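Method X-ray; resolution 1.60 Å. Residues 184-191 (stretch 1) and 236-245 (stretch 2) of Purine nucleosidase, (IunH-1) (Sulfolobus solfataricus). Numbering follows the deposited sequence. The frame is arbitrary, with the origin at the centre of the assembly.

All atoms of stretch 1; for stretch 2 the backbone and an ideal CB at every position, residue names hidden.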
# COMPACT_ATOMS: atom_id res chain seq x y z
N MET A 184 -26.16 5.98 -5.77
CA MET A 184 -25.60 5.16 -4.67
C MET A 184 -26.28 5.54 -3.35
O MET A 184 -26.39 6.71 -3.00
CB MET A 184 -24.10 5.46 -4.59
CG MET A 184 -23.36 4.89 -3.51
SD MET A 184 -21.70 5.67 -3.65
CE MET A 184 -20.99 4.19 -3.32
N ILE A 185 -26.71 4.51 -2.61
CA ILE A 185 -27.33 4.64 -1.31
C ILE A 185 -26.37 4.04 -0.26
O ILE A 185 -26.20 2.82 -0.21
CB ILE A 185 -28.70 3.89 -1.27
CG1 ILE A 185 -29.80 4.60 -2.10
CG2 ILE A 185 -29.26 3.82 0.15
CD1 ILE A 185 -29.53 4.79 -3.60
N PRO A 186 -25.75 4.88 0.58
CA PRO A 186 -24.75 4.38 1.56
C PRO A 186 -25.34 3.79 2.84
O PRO A 186 -26.40 4.22 3.30
CB PRO A 186 -23.92 5.63 1.90
CG PRO A 186 -24.38 6.70 0.98
CD PRO A 186 -25.73 6.36 0.52
N TRP A 187 -24.60 2.85 3.42
CA TRP A 187 -24.94 2.28 4.72
C TRP A 187 -25.13 3.34 5.80
O TRP A 187 -26.09 3.26 6.60
CB TRP A 187 -23.83 1.34 5.16
CG TRP A 187 -24.02 0.78 6.56
CD1 TRP A 187 -23.37 1.16 7.71
CD2 TRP A 187 -24.94 -0.24 6.94
NE1 TRP A 187 -23.84 0.43 8.79
CE2 TRP A 187 -24.80 -0.44 8.33
CE3 TRP A 187 -25.86 -1.03 6.23
CZ2 TRP A 187 -25.55 -1.40 9.03
CZ3 TRP A 187 -26.60 -1.97 6.94
CH2 TRP A 187 -26.43 -2.15 8.31
N ASP A 188 -24.23 4.32 5.86
CA ASP A 188 -24.26 5.29 6.95
C ASP A 188 -25.25 6.44 6.74
O ASP A 188 -25.31 7.37 7.55
CB ASP A 188 -22.86 5.75 7.38
CG ASP A 188 -21.98 6.20 6.24
OD1 ASP A 188 -22.45 6.32 5.07
OD2 ASP A 188 -20.76 6.45 6.54
N VAL A 189 -26.04 6.32 5.67
CA VAL A 189 -27.26 7.09 5.49
C VAL A 189 -28.47 6.24 5.93
O VAL A 189 -29.29 6.70 6.73
CB VAL A 189 -27.38 7.56 4.02
CG1 VAL A 189 -28.79 8.09 3.71
CG2 VAL A 189 -26.29 8.60 3.72
N ILE A 190 -28.58 5.02 5.43
CA ILE A 190 -29.78 4.22 5.71
C ILE A 190 -29.93 3.87 7.20
O ILE A 190 -31.06 3.72 7.65
CB ILE A 190 -29.91 2.95 4.81
CG1 ILE A 190 -28.84 1.94 5.11
CG2 ILE A 190 -29.93 3.32 3.34
CD1 ILE A 190 -29.31 0.90 6.17
N ILE A 191 -28.82 3.81 7.96
CA ILE A 191 -28.92 3.50 9.41
C ILE A 191 -29.59 4.60 10.21
O ILE A 191 -29.95 4.38 11.37
CB ILE A 191 -27.56 3.13 10.08
CG1 ILE A 191 -26.55 4.28 9.99
CG2 ILE A 191 -27.02 1.82 9.48
CD1 ILE A 191 -25.18 3.96 10.62
N UNK A 236 -33.02 -1.19 6.69
CA UNK A 236 -33.51 -1.68 5.39
C UNK A 236 -32.60 -1.15 4.26
O UNK A 236 -33.03 -0.36 3.41
CB UNK A 236 -34.96 -1.25 5.16
N UNK A 237 -31.33 -1.58 4.25
CA UNK A 237 -30.40 -1.04 3.25
C UNK A 237 -30.88 -1.26 1.82
O UNK A 237 -30.88 -0.32 0.99
CB UNK A 237 -29.02 -1.68 3.43
N UNK A 238 -31.25 -2.49 1.49
CA UNK A 238 -31.65 -2.83 0.12
C UNK A 238 -33.07 -2.36 -0.21
O UNK A 238 -33.32 -1.87 -1.31
CB UNK A 238 -31.55 -4.34 -0.09
N UNK A 239 -33.98 -2.47 0.75
CA UNK A 239 -35.35 -2.07 0.51
C UNK A 239 -35.49 -0.55 0.32
O UNK A 239 -36.31 -0.10 -0.48
CB UNK A 239 -36.23 -2.54 1.67
N UNK A 240 -34.67 0.23 1.02
CA UNK A 240 -34.62 1.68 0.78
C UNK A 240 -34.08 1.99 -0.61
O UNK A 240 -34.64 2.85 -1.33
CB UNK A 240 -33.76 2.37 1.84
N UNK A 241 -33.00 1.30 -1.01
CA UNK A 241 -32.43 1.49 -2.35
C UNK A 241 -33.50 1.21 -3.41
O UNK A 241 -33.68 1.97 -4.35
CB UNK A 241 -31.22 0.58 -2.56
N UNK A 242 -34.20 0.10 -3.23
CA UNK A 242 -35.25 -0.33 -4.15
C UNK A 242 -36.42 0.66 -4.20
O UNK A 242 -36.96 0.98 -5.26
CB UNK A 242 -35.76 -1.71 -3.74
N UNK A 243 -36.82 1.14 -3.03
CA UNK A 243 -37.93 2.10 -2.92
C UNK A 243 -37.58 3.38 -3.67
O UNK A 243 -38.43 3.95 -4.36
CB UNK A 243 -38.24 2.41 -1.45
N UNK A 244 -36.33 3.84 -3.54
CA UNK A 244 -35.88 5.05 -4.26
C UNK A 244 -35.84 4.76 -5.77
O UNK A 244 -36.20 5.62 -6.60
CB UNK A 244 -34.50 5.50 -3.76
N UNK A 245 -35.41 3.55 -6.17
CA UNK A 245 -35.42 3.21 -7.61
C UNK A 245 -36.84 3.29 -8.18
O UNK A 245 -37.06 3.83 -9.27
CB UNK A 245 -34.85 1.81 -7.83

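Stretch 1 presents a strand end, a turn and a short helix, and its side chains at this contact are apolar: I185 and I190, with the ring edge of W187 beside them. Position 236 lies just before the helix of stretch 2, with phi/psi of -128/65, and its CA-to-CB bond points away from stretch 1. With no neighbour there, many side chains would suit it. It is H236, the N-cap residue, whose two ring nitrogens are hydrogen-bonded elsewhere in the structure. Its backbone does face stretch 1: a water accepts from H236 N (2.9 Å) and donates to I190 O (2.8 Å), bridging the two.

Position 237 opens the helix with phi near -58°, and its CB points sideways, 3.8 Å from I190 CD1 and 4.3 Å from W187 CE3. A compact apolar residue would suit this place, and proline is compatible with both the phi angle and a first helical turn, where the backbone nitrogen needs no helical acceptor. It is P237. Its CB packs 3.8 Å from I190 CD1, while its CG lies 4.1 Å from W187 CZ3, at the edge of the indole and near the ring plane.

Positions 238 and 239 meet nothing of stretch 1 and leave the choice wide; they are D238 and A239.

Position 240 points toward stretch 1, with its ideal CB 4.2 Å from I190 CG2 and 5.0 Å from I185 CG2. Leucine, isoleucine, valine or methionine could pack across these two side chains, whose CG2 atoms already touch. The residue is I240, which reaches both: its CD1 is 3.9 Å from I190 CB, and its CG2 is 4.4 Å from I185 CG2.

At 241 the CB points sideways, 4.3 Å from I185 CG1, and the CA atoms of 185 and 241 are 6.1 Å apart. Alanine, serine, threonine or valine would suit, and a longer chain is not excluded if it turns aside from I185. T241 adopts chi1 m, so OG1 lies 3.4 Å from I185 CB yet donates to P237 O (2.9 Å), satisfying the hydroxyl within its own helix.

Positions 242 and 243 are remote from stretch 1 and undetermined by it. They are T242, which likewise donates from OG1 to D238 O (2.8 Å), and A243.

Position 244 points toward stretch 1, but its ideal CB is 5.0 Å from I185 CD1, so a longer apolar chain suits better than alanine. I244 extends CD1 to 3.8 Å from I185 CG1. Position 245 turns sideways without contact, and is A245.

Stretch 2 236-245: HPDAITTAIA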
# COMPACT_ATOMS: atom_id res chain seq x y z
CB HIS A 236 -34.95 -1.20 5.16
CG HIS A 236 -36.01 -2.12 5.69
ND1 HIS A 236 -36.11 -3.45 5.32
CD2 HIS A 236 -37.08 -1.89 6.50
CE1 HIS A 236 -37.16 -4.00 5.89
NE2 HIS A 236 -37.77 -3.07 6.62
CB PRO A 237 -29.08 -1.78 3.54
CG PRO A 237 -29.48 -3.02 4.26
CD PRO A 237 -30.71 -2.64 5.07
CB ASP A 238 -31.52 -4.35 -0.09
CG ASP A 238 -30.14 -4.85 0.28
OD1 ASP A 238 -29.14 -4.11 0.10
OD2 ASP A 238 -30.03 -5.99 0.79
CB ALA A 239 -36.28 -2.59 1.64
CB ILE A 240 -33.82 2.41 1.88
CG1 ILE A 240 -34.61 2.45 3.18
CG2 ILE A 240 -33.49 3.86 1.44
CD1 ILE A 240 -33.79 2.93 4.42
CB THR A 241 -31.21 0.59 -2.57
OG1 THR A 241 -30.23 0.87 -1.55
CG2 THR A 241 -30.60 0.79 -3.97
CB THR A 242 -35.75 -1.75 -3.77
OG1 THR A 242 -34.64 -2.66 -3.70
CG2 THR A 242 -36.76 -2.28 -4.78
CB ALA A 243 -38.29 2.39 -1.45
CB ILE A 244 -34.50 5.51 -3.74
CG1 ILE A 244 -34.62 6.07 -2.33
CG2 ILE A 244 -33.87 6.55 -4.68
CD1 ILE A 244 -33.26 6.19 -1.64
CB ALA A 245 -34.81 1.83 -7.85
O HOH W 1 -32.94 1.60 7.54
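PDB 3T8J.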